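Local coordinates for DUF3856 domain-containing protein (Chlorobium tepidum, PDB 2HR2) that is of unknown function but folds into a TPR-like alpha-alpha superhelix, a scaffold that in relatives commonly mediates protein-protein contacts, at residues A14-A18 with N33-A37; A53-F58 with H85-R89; F73-L77 with A111-R117; A80-L84 with A104-R108. All coordinates share one frame. Where two conformers were deposited one is given. Residues are numbered along the deposited sequence.

Contact 1 (A14-A18 with N33-A37)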
loop_
_atom_site.group_PDB
_atom_site.type_symbol
_atom_site.label_atom_id
_atom_site.label_comp_id
_atom_site.label_asym_id
_atom_site.label_seq_id
_atom_site.Cartn_x
_atom_site.Cartn_y
_atom_site.Cartn_z
ATOM N N ALA A 14 1.476 -14.458 -7.269
ATOM C CA ALA A 14 2.623 -13.606 -6.994
ATOM C C ALA A 14 2.256 -12.574 -5.927
ATOM O O ALA A 14 3.040 -12.335 -5.008
ATOM C CB ALA A 14 3.098 -12.916 -8.264
ATOM N N LEU A 15 1.065 -11.981 -6.047
ATOM C CA LEU A 15 0.604 -10.988 -5.077
ATOM C C LEU A 15 0.308 -11.628 -3.721
ATOM O O LEU A 15 0.622 -11.031 -2.695
ATOM C CB LEU A 15 -0.619 -10.221 -5.585
ATOM C CG LEU A 15 -1.090 -9.053 -4.701
ATOM C CD1 LEU A 15 -0.018 -7.983 -4.575
ATOM C CD2 LEU A 15 -2.363 -8.442 -5.259
ATOM N N SER A 16 -0.300 -12.815 -3.700
ATOM C CA SER A 16 -0.568 -13.493 -2.433
ATOM C C SER A 16 0.739 -13.799 -1.710
ATOM O O SER A 16 0.824 -13.625 -0.503
ATOM C CB SER A 16 -1.370 -14.778 -2.639
ATOM O OG SER A 16 -2.698 -14.489 -3.040
ATOM N N ASP A 17 1.750 -14.254 -2.454
ATOM C CA ASP A 17 3.067 -14.534 -1.876
ATOM C C ASP A 17 3.642 -13.262 -1.255
ATOM O O ASP A 17 4.149 -13.288 -0.130
ATOM C CB ASP A 17 4.049 -15.090 -2.925
ATOM C CG ASP A 17 3.742 -16.536 -3.335
ATOM O OD1 ASP A 17 2.850 -17.149 -2.719
ATOM O OD2 ASP A 17 4.400 -17.059 -4.271
ATOM N N ALA A 18 3.550 -12.154 -1.986
ATOM C CA ALA A 18 4.042 -10.864 -1.504
ATOM C C ALA A 18 3.358 -10.453 -0.210
ATOM O O ALA A 18 4.012 -9.991 0.717
ATOM C CB ALA A 18 3.841 -9.792 -2.555
ATOM N N ASN A 33 8.123 -9.618 -5.567
ATOM C CA ASN A 33 6.872 -10.279 -5.965
ATOM C C ASN A 33 5.758 -9.321 -6.392
ATOM O O ASN A 33 4.945 -9.680 -7.241
ATOM C CB ASN A 33 6.358 -11.219 -4.872
ATOM C CG ASN A 33 7.063 -12.557 -4.870
ATOM O OD1 ASN A 33 7.465 -13.060 -5.910
ATOM N ND2 ASN A 33 7.180 -13.158 -3.698
ATOM N N CYS A 34 5.704 -8.128 -5.802
ATOM C CA CYS A 34 4.727 -7.119 -6.220
ATOM C C CYS A 34 5.019 -6.639 -7.631
ATOM O O CYS A 34 4.105 -6.505 -8.441
ATOM C CB CYS A 34 4.736 -5.914 -5.291
ATOM S SG CYS A 34 4.092 -6.251 -3.660
ATOM N N ARG A 35 6.288 -6.362 -7.916
ATOM C CA ARG A 35 6.688 -5.937 -9.248
ATOM C C ARG A 35 6.440 -7.072 -10.239
ATOM O O ARG A 35 5.968 -6.838 -11.353
ATOM C CB ARG A 35 8.162 -5.547 -9.293
ATOM C CG ARG A 35 8.592 -4.410 -8.375
ATOM C CD ARG A 35 10.069 -4.118 -8.614
ATOM N NE ARG A 35 10.782 -3.588 -7.450
ATOM C CZ ARG A 35 10.817 -2.315 -7.061
ATOM N NH1 ARG A 35 10.134 -1.372 -7.703
ATOM N NH2 ARG A 35 11.533 -1.982 -5.992
ATOM N N ARG A 36 6.752 -8.300 -9.827
ATOM C CA ARG A 36 6.554 -9.467 -10.684
ATOM C C ARG A 36 5.071 -9.673 -10.999
ATOM O O ARG A 36 4.719 -10.016 -12.123
ATOM C CB ARG A 36 7.150 -10.725 -10.049
ATOM C CG ARG A 36 7.136 -11.934 -10.983
ATOM C CD ARG A 36 8.007 -13.082 -10.477
ATOM N NE ARG A 36 7.496 -13.702 -9.255
ATOM C CZ ARG A 36 6.500 -14.585 -9.201
ATOM N NH1 ARG A 36 5.851 -14.962 -10.295
ATOM N NH2 ARG A 36 6.126 -15.086 -8.031
ATOM N N ALA A 37 4.214 -9.451 -10.007
ATOM C CA ALA A 37 2.771 -9.592 -10.189
ATOM C C ALA A 37 2.242 -8.628 -11.252
ATOM O O ALA A 37 1.400 -9.007 -12.065
ATOM C CB ALA A 37 2.039 -9.380 -8.875
#

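Contact 2 (A53-F58 with H85-R89)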
loop_
_atom_site.group_PDB
_atom_site.type_symbol
_atom_site.label_atom_id
_atom_site.label_comp_id
_atom_site.label_asym_id
_atom_site.label_seq_id
_atom_site.Cartn_x
_atom_site.Cartn_y
_atom_site.Cartn_z
ATOM N N ALA A 53 -6.718 -1.728 -13.198
ATOM C CA ALA A 53 -6.616 -0.550 -12.344
ATOM C C ALA A 53 -6.562 -0.934 -10.864
ATOM O O ALA A 53 -5.679 -0.485 -10.125
ATOM C CB ALA A 53 -7.778 0.387 -12.608
ATOM N N GLY A 54 -7.506 -1.776 -10.450
ATOM C CA GLY A 54 -7.575 -2.252 -9.073
ATOM C C GLY A 54 -6.409 -3.144 -8.695
ATOM O O GLY A 54 -5.833 -2.988 -7.626
ATOM N N PHE A 55 -6.057 -4.073 -9.577
ATOM C CA PHE A 55 -4.957 -4.983 -9.314
ATOM C C PHE A 55 -3.632 -4.235 -9.172
ATOM O O PHE A 55 -2.856 -4.525 -8.262
ATOM C CB PHE A 55 -4.857 -6.038 -10.408
ATOM C CG PHE A 55 -3.847 -7.105 -10.120
ATOM C CD1 PHE A 55 -4.154 -8.146 -9.262
ATOM C CD2 PHE A 55 -2.590 -7.069 -10.703
ATOM C CE1 PHE A 55 -3.232 -9.132 -8.989
ATOM C CE2 PHE A 55 -1.658 -8.057 -10.437
ATOM C CZ PHE A 55 -1.979 -9.088 -9.578
ATOM N N ASP A 56 -3.372 -3.284 -10.066
ATOM C CA ASP A 56 -2.150 -2.478 -9.984
ATOM C C ASP A 56 -2.117 -1.649 -8.688
ATOM O O ASP A 56 -1.052 -1.473 -8.083
ATOM C CB ASP A 56 -1.985 -1.578 -11.221
ATOM C CG ASP A 56 -1.642 -2.365 -12.491
ATOM O OD1 ASP A 56 -1.083 -3.476 -12.394
ATOM O OD2 ASP A 56 -1.920 -1.861 -13.599
ATOM N N ALA A 57 -3.280 -1.163 -8.256
ATOM C CA ALA A 57 -3.371 -0.407 -7.009
ATOM C C ALA A 57 -2.976 -1.263 -5.809
ATOM O O ALA A 57 -2.259 -0.807 -4.922
ATOM C CB ALA A 57 -4.777 0.135 -6.821
ATOM N N PHE A 58 -3.446 -2.505 -5.795
ATOM C CA PHE A 58 -3.153 -3.438 -4.715
ATOM C C PHE A 58 -1.655 -3.738 -4.692
ATOM O O PHE A 58 -1.044 -3.773 -3.625
ATOM C CB PHE A 58 -3.951 -4.729 -4.913
ATOM C CG PHE A 58 -5.431 -4.614 -4.604
ATOM C CD1 PHE A 58 -6.133 -3.412 -4.735
ATOM C CD2 PHE A 58 -6.144 -5.756 -4.260
ATOM C CE1 PHE A 58 -7.493 -3.348 -4.475
ATOM C CE2 PHE A 58 -7.505 -5.699 -4.001
ATOM C CZ PHE A 58 -8.181 -4.492 -4.109
ATOM N N HIS A 85 -3.729 7.319 -6.235
ATOM C CA HIS A 85 -4.357 7.902 -7.424
ATOM C C HIS A 85 -5.623 7.109 -7.764
ATOM O O HIS A 85 -6.620 7.679 -8.193
ATOM C CB HIS A 85 -3.386 7.911 -8.614
ATOM C CG HIS A 85 -3.936 8.562 -9.849
ATOM N ND1 HIS A 85 -3.965 9.930 -10.022
ATOM C CD2 HIS A 85 -4.454 8.032 -10.983
ATOM C CE1 HIS A 85 -4.492 10.216 -11.199
ATOM N NE2 HIS A 85 -4.795 9.082 -11.804
ATOM N N TYR A 86 -5.572 5.794 -7.551
ATOM C CA TYR A 86 -6.722 4.919 -7.774
ATOM C C TYR A 86 -7.734 4.997 -6.628
ATOM O O TYR A 86 -8.928 5.170 -6.867
ATOM C CB TYR A 86 -6.266 3.465 -7.958
ATOM C CG TYR A 86 -7.405 2.475 -8.089
ATOM C CD1 TYR A 86 -8.068 2.304 -9.302
ATOM C CD2 TYR A 86 -7.817 1.705 -7.002
ATOM C CE1 TYR A 86 -9.113 1.398 -9.427
ATOM C CE2 TYR A 86 -8.862 0.796 -7.119
ATOM C CZ TYR A 86 -9.504 0.649 -8.336
ATOM O OH TYR A 86 -10.536 -0.249 -8.468
ATOM N N PHE A 87 -7.260 4.858 -5.391
ATOM C CA PHE A 87 -8.158 4.857 -4.230
ATOM C C PHE A 87 -8.934 6.162 -4.031
ATOM O O PHE A 87 -10.085 6.130 -3.594
ATOM C CB PHE A 87 -7.419 4.488 -2.938
ATOM C CG PHE A 87 -6.922 3.068 -2.898
ATOM C CD1 PHE A 87 -7.805 2.004 -3.005
ATOM C CD2 PHE A 87 -5.579 2.795 -2.691
ATOM C CE1 PHE A 87 -7.350 0.698 -2.951
ATOM C CE2 PHE A 87 -5.118 1.488 -2.632
ATOM C CZ PHE A 87 -6.005 0.439 -2.760
ATOM N N ASN A 88 -8.324 7.301 -4.341
ATOM C CA ASN A 88 -9.026 8.573 -4.204
ATOM C C ASN A 88 -10.153 8.701 -5.232
ATOM O O ASN A 88 -11.154 9.366 -4.968
ATOM C CB ASN A 88 -8.055 9.754 -4.292
ATOM C CG ASN A 88 -7.093 9.819 -3.106
ATOM O OD1 ASN A 88 -7.275 9.143 -2.085
ATOM N ND2 ASN A 88 -6.063 10.640 -3.240
ATOM N N ARG A 89 -10.006 8.044 -6.383
ATOM C CA ARG A 89 -11.021 8.078 -7.435
ATOM C C ARG A 89 -12.088 6.990 -7.271
ATOM O O ARG A 89 -13.274 7.305 -7.175
ATOM C CB ARG A 89 -10.368 7.949 -8.817
#

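Contact 3 (F73-L77 with A111-R117)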
loop_
_atom_site.group_PDB
_atom_site.type_symbol
_atom_site.label_atom_id
_atom_site.label_comp_id
_atom_site.label_asym_id
_atom_site.label_seq_id
_atom_site.Cartn_x
_atom_site.Cartn_y
_atom_site.Cartn_z
ATOM N N PHE A 73 12.681 5.202 1.008
ATOM C CA PHE A 73 11.540 6.117 1.045
ATOM C C PHE A 73 11.155 6.819 -0.251
ATOM O O PHE A 73 9.967 7.071 -0.475
ATOM C CB PHE A 73 11.732 7.150 2.158
ATOM C CG PHE A 73 11.865 6.544 3.529
ATOM C CD1 PHE A 73 10.815 5.830 4.093
ATOM C CD2 PHE A 73 13.032 6.708 4.267
ATOM C CE1 PHE A 73 10.925 5.276 5.364
ATOM C CE2 PHE A 73 13.152 6.162 5.538
ATOM C CZ PHE A 73 12.095 5.444 6.089
ATOM N N ASP A 74 12.127 7.146 -1.093
ATOM C CA ASP A 74 11.809 7.824 -2.342
ATOM C C ASP A 74 10.945 6.917 -3.226
ATOM O O ASP A 74 9.897 7.339 -3.710
ATOM C CB ASP A 74 13.073 8.266 -3.070
ATOM C CG ASP A 74 12.800 9.339 -4.117
ATOM O OD1 ASP A 74 11.637 9.784 -4.256
ATOM O OD2 ASP A 74 13.762 9.753 -4.798
ATOM N N GLU A 75 11.374 5.671 -3.411
ATOM C CA GLU A 75 10.610 4.711 -4.210
ATOM C C GLU A 75 9.274 4.374 -3.555
ATOM O O GLU A 75 8.281 4.154 -4.244
ATOM C CB GLU A 75 11.414 3.432 -4.449
ATOM C CG GLU A 75 12.693 3.630 -5.270
ATOM C CD GLU A 75 13.473 2.334 -5.501
ATOM O OE1 GLU A 75 12.986 1.245 -5.105
ATOM O OE2 GLU A 75 14.579 2.411 -6.088
ATOM N N ALA A 76 9.257 4.321 -2.226
ATOM C CA ALA A 76 8.035 4.032 -1.473
ATOM C C ALA A 76 6.979 5.106 -1.707
ATOM O O ALA A 76 5.810 4.794 -1.951
ATOM C CB ALA A 76 8.339 3.908 0.017
ATOM N N LEU A 77 7.402 6.365 -1.642
ATOM C CA LEU A 77 6.507 7.493 -1.851
ATOM C C LEU A 77 5.835 7.424 -3.214
ATOM O O LEU A 77 4.625 7.620 -3.320
ATOM C CB LEU A 77 7.282 8.810 -1.717
ATOM C CG LEU A 77 6.505 10.114 -1.906
ATOM C CD1 LEU A 77 5.315 10.185 -0.973
ATOM C CD2 LEU A 77 7.425 11.291 -1.674
ATOM N N ALA A 111 6.984 7.557 4.412
ATOM C CA ALA A 111 7.921 7.955 3.368
ATOM C C ALA A 111 8.254 9.440 3.457
ATOM O O ALA A 111 9.424 9.816 3.423
ATOM C CB ALA A 111 7.362 7.616 1.994
ATOM N N LEU A 112 7.224 10.275 3.568
ATOM C CA LEU A 112 7.417 11.716 3.699
ATOM C C LEU A 112 8.248 12.038 4.931
ATOM O O LEU A 112 9.123 12.899 4.889
ATOM C CB LEU A 112 6.071 12.434 3.796
ATOM C CG LEU A 112 5.227 12.474 2.521
ATOM C CD1 LEU A 112 3.795 12.877 2.834
ATOM C CD2 LEU A 112 5.849 13.409 1.486
ATOM N N ASP A 113 7.970 11.330 6.022
ATOM C CA ASP A 113 8.687 11.526 7.275
ATOM C C ASP A 113 10.154 11.111 7.107
ATOM O O ASP A 113 11.065 11.829 7.533
ATOM C CB ASP A 113 8.005 10.716 8.376
ATOM C CG ASP A 113 8.543 11.017 9.765
ATOM O OD1 ASP A 113 9.343 11.962 9.924
ATOM O OD2 ASP A 113 8.140 10.300 10.709
ATOM N N GLY A 114 10.373 9.967 6.462
ATOM C CA GLY A 114 11.721 9.465 6.197
ATOM C C GLY A 114 12.557 10.365 5.295
ATOM O O GLY A 114 13.780 10.369 5.384
ATOM N N LEU A 115 11.893 11.123 4.425
ATOM C CA LEU A 115 12.561 12.062 3.525
ATOM C C LEU A 115 12.766 13.443 4.158
ATOM O O LEU A 115 13.271 14.353 3.506
ATOM C CB LEU A 115 11.755 12.203 2.229
ATOM C CG LEU A 115 11.661 10.945 1.359
ATOM C CD1 LEU A 115 10.575 11.101 0.311
ATOM C CD2 LEU A 115 13.002 10.621 0.714
ATOM N N GLY A 116 12.377 13.604 5.422
ATOM C CA GLY A 116 12.535 14.877 6.128
ATOM C C GLY A 116 11.470 15.910 5.806
ATOM O O GLY A 116 11.651 17.089 6.092
ATOM N N ARG A 117 10.359 15.467 5.224
ATOM C CA ARG A 117 9.245 16.340 4.863
ATOM C C ARG A 117 8.140 16.160 5.901
ATOM O O ARG A 117 7.038 15.694 5.593
ATOM C CB ARG A 117 8.752 16.009 3.448
ATOM C CG ARG A 117 9.759 16.372 2.352
ATOM C CD ARG A 117 9.552 15.606 1.035
ATOM N NE ARG A 117 8.270 15.844 0.361
ATOM C CZ ARG A 117 7.916 15.291 -0.804
ATOM N NH1 ARG A 117 8.732 14.458 -1.451
ATOM N NH2 ARG A 117 6.730 15.566 -1.335
#

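Contact 4 (A80-L84 with A104-R108)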
loop_
_atom_site.group_PDB
_atom_site.type_symbol
_atom_site.label_atom_id
_atom_site.label_comp_id
_atom_site.label_asym_id
_atom_site.label_seq_id
_atom_site.Cartn_x
_atom_site.Cartn_y
_atom_site.Cartn_z
ATOM N N ALA A 80 3.277 4.526 -3.340
ATOM C CA ALA A 80 2.079 4.879 -2.582
ATOM C C ALA A 80 1.208 5.879 -3.355
ATOM O O ALA A 80 -0.014 5.747 -3.375
ATOM C CB ALA A 80 2.448 5.431 -1.222
ATOM N N ASP A 81 1.829 6.868 -3.997
ATOM C CA ASP A 81 1.082 7.847 -4.790
ATOM C C ASP A 81 0.316 7.189 -5.934
ATOM O O ASP A 81 -0.813 7.583 -6.222
ATOM C CB ASP A 81 2.005 8.938 -5.351
ATOM C CG ASP A 81 2.531 9.878 -4.280
ATOM O OD1 ASP A 81 1.960 9.903 -3.170
ATOM O OD2 ASP A 81 3.508 10.608 -4.557
ATOM N N LYS A 82 0.926 6.198 -6.585
ATOM C CA LYS A 82 0.255 5.483 -7.672
ATOM C C LYS A 82 -0.951 4.694 -7.151
ATOM O O LYS A 82 -1.972 4.603 -7.829
ATOM C CB LYS A 82 1.231 4.610 -8.480
ATOM C CG LYS A 82 2.171 5.439 -9.383
ATOM C CD LYS A 82 2.983 4.589 -10.356
ATOM N N ALA A 83 -0.851 4.153 -5.942
ATOM C CA ALA A 83 -1.975 3.439 -5.338
ATOM C C ALA A 83 -3.086 4.411 -4.945
ATOM O O ALA A 83 -4.266 4.148 -5.184
ATOM C CB ALA A 83 -1.518 2.651 -4.123
ATOM N N LEU A 84 -2.700 5.537 -4.353
ATOM C CA LEU A 84 -3.657 6.546 -3.915
ATOM C C LEU A 84 -4.376 7.237 -5.073
ATOM O O LEU A 84 -5.511 7.687 -4.910
ATOM C CB LEU A 84 -2.963 7.569 -3.015
ATOM C CG LEU A 84 -2.453 7.000 -1.687
ATOM C CD1 LEU A 84 -1.513 7.977 -0.997
ATOM C CD2 LEU A 84 -3.605 6.618 -0.763
ATOM N N ALA A 104 -1.695 2.367 2.186
ATOM C CA ALA A 104 -1.028 3.286 1.264
ATOM C C ALA A 104 -0.850 4.682 1.857
ATOM O O ALA A 104 0.180 5.321 1.644
ATOM C CB ALA A 104 -1.794 3.364 -0.044
ATOM N N VAL A 105 -1.854 5.150 2.592
ATOM C CA VAL A 105 -1.797 6.463 3.238
ATOM C C VAL A 105 -0.726 6.436 4.331
ATOM O O VAL A 105 0.030 7.393 4.490
ATOM C CB VAL A 105 -3.183 6.869 3.811
ATOM C CG1 VAL A 105 -3.124 8.187 4.562
ATOM C CG2 VAL A 105 -4.203 6.984 2.699
ATOM N N TYR A 106 -0.667 5.329 5.069
ATOM C CA TYR A 106 0.318 5.143 6.125
ATOM C C TYR A 106 1.722 5.085 5.543
ATOM O O TYR A 106 2.627 5.732 6.062
ATOM C CB TYR A 106 -0.007 3.873 6.901
ATOM C CG TYR A 106 0.908 3.588 8.065
ATOM C CD1 TYR A 106 0.931 4.427 9.176
ATOM C CD2 TYR A 106 1.711 2.454 8.080
ATOM C CE1 TYR A 106 1.755 4.158 10.256
ATOM C CE2 TYR A 106 2.534 2.184 9.147
ATOM C CZ TYR A 106 2.553 3.035 10.235
ATOM O OH TYR A 106 3.370 2.749 11.305
ATOM N N SER A 107 1.898 4.329 4.462
ATOM C CA SER A 107 3.190 4.252 3.776
ATOM C C SER A 107 3.647 5.636 3.309
ATOM O O SER A 107 4.825 5.977 3.421
ATOM C CB SER A 107 3.115 3.308 2.567
ATOM O OG SER A 107 2.903 1.958 2.943
ATOM N N ARG A 108 2.710 6.426 2.785
ATOM C CA ARG A 108 3.019 7.766 2.318
ATOM C C ARG A 108 3.499 8.643 3.465
ATOM O O ARG A 108 4.445 9.412 3.301
ATOM C CB ARG A 108 1.805 8.406 1.648
ATOM C CG ARG A 108 2.107 9.776 1.067
ATOM C CD ARG A 108 1.056 10.228 0.085
ATOM N NE ARG A 108 1.552 11.368 -0.682
ATOM C CZ ARG A 108 1.477 12.635 -0.297
ATOM N NH1 ARG A 108 0.939 12.981 0.864
ATOM N NH2 ARG A 108 1.970 13.570 -1.089
#

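Contact 1 (A14-A18 with N33-A37)
This is the antiparallel helix hairpin of a TPR-like repeat: helix 4-24 packs against helix 27-41, their short segments running at 164° with axes 8.1 Å apart. Such closeness depends on small side chains. Ala14 CB lies 3.7 Å from Ala37 CB, and one turn on Ala18 CB sits 3.7 Å from both Asn33 CB and Cys34 SG. Although the CA-to-CB bond of Cys34 points away, its m rotamer still leaves the sulfur within reach of Ala18. Leu15, in the tp conformation, meets Ala37 with its CB at 4.3 Å from Ala37 CB and continues to Phe55 of helix 52-69. At the outer margin, Asn33 (chi1 m) turns its ND2 to Gln21 and offers OD1 to Arg36. Arg36 leaves its helix extended (t, t), then bends at chi3 (p), which brings the guanidinium across toward helix 4-24, beside Asn33: NH2 donates to Asn33 OD1 at 3.2 Å, NE does so weakly at 3.4 Å, and one guanidinium face covers Ala14, with Arg36 NH2 3.7 Å from Ala14 CB.

Contact 2 (A53-F58 with H85-R89)
Tyr86 is the first residue of segment 85-89 to reach segment 53-58, and it does most of the work. Its CA-to-CB bond points toward the partner, and the t rotamer lays the ring on the backbone of the first turn: Gly54 CA stands 4.0 Å from the centroid of the Tyr86 ring in a CH-pi contact over the face. An ideal CB on Gly54 would sit tightly, 3.2 Å from Tyr86 OH. Ala53 CB and Ala57 CB approach Tyr86 CE1 and Tyr86 CD2 at 3.6 and 3.4 Å. Next comes Phe87, leaving the helix sideways but swinging its ring end inward, so that Ala57 CB lies over a ring face, 4.3 Å from Phe87 CZ, while Phe58 CE1 meets Phe87 CE1 at 4.3 Å. Phe87 also meets the Trp101 ring, and Phe58 touches Leu100, bringing helix 97-114 into this apolar patch. With rings between them, the short segments' axes stay 9.9 Å apart and run at 124°, within a two-helix hairpin of the kind that builds TPR-like repeats.

Contact 3 (F73-L77 with A111-R117)
Phe73, Leu77 and Ala111 give up the most surface here. Phe73, the first residue of helix 73-90, sets its ring against the end of helix 97-114: Gly114 CA sits 3.8 Å from the Phe73 ring centroid, 18° off the normal, in a CH-pi contact over the face. An ideal CB on Gly114 would fall 2.3 Å from Phe73 CD2, a clash, so the glycine makes room for the ring. Ala111 fits between the two large residues, its CB 3.6 Å from Phe73 O and 3.9 Å from Leu77 CB. The segments join consecutive helical hairpins of the TPR-like superhelix, at the point where helix 97-114 terminates in a Schellman motif. There Gly116 takes positive phi, Arg117 N bonds back to Leu112 O at 2.9 Å and Gly116 N to Asp113 O at 3.1 Å. Leu77, with chi1 t and chi2 p, reaches into this ending: its CD1 lies 4.1 Å from Leu112 CD2, and its CD2 is 3.7 Å from Leu115 CD1 and 3.4 Å from Arg117 NH1.

Contact 4 (A80-L84 with A104-R108)
One charged pair and a row of small apolar residues join helix 73-90 to helix 97-114 near the middle of the chain. Arg108 extends in an all-t path through chi3 and donates a hydrogen bond from NE to Asp81 OD1 at 2.9 Å, with an N-H...O angle of 143°; this is a salt bridge, and the carboxylate oxygen sits at the edge of the guanidinium, near its plane. Farther out, Arg108 NH1 has a second, long and weak ion pair with Glu124 of helix 118-134. The main-chain groups are served within each helix: Leu84 N donates to Ala80 O at 2.9 Å and Arg108 N to Ala104 O at 3.0 Å. Ala104 O also has Ala80 CB packed against it at 3.7 Å. Ser107 faces the partner too, yet its OG bonds to Ser103 O one turn back; a glycerol, probably from the crystallisation liquor, lies about 4 Å from its side chain. Beside the salt bridge Leu84 fills the gap, its CD2 3.8 Å from Ala104 CB and 3.5 Å from Val105 CG2, its CD1 3.6 Å from Arg108 CD. Polar matching across the contact rests on one flank, where Asp81 and Arg108 add a directional, charged link between two successive TPR-like hairpins, while the buried alanines and Leu84 supply close apolar packing.

The contacts follow the superhelix as it is built along the chain. Contact 1 closes first, pairing helices 4-24 and 27-41; contact 2 pairs 52-69 with 73-90; contacts 3 and 4 both join 73-90 to 97-114, contact 4 lying inward of contact 3 along the same two helices, with centres about 11 Å apart. Helix 73-90 is therefore shared by three contacts, and contact 2 alternates with contacts 3 and 4 in sequence. Contacts 1 and 2, about 16 Å apart between centres, meet where Leu15 CD2 comes 3.9 Å from Phe55 CE1; Ala57 O and Ala83 CB, 3.6 Å apart, connect contact 2 to contact 4. Each hairpin thus packs on the next, giving one continuous solenoid.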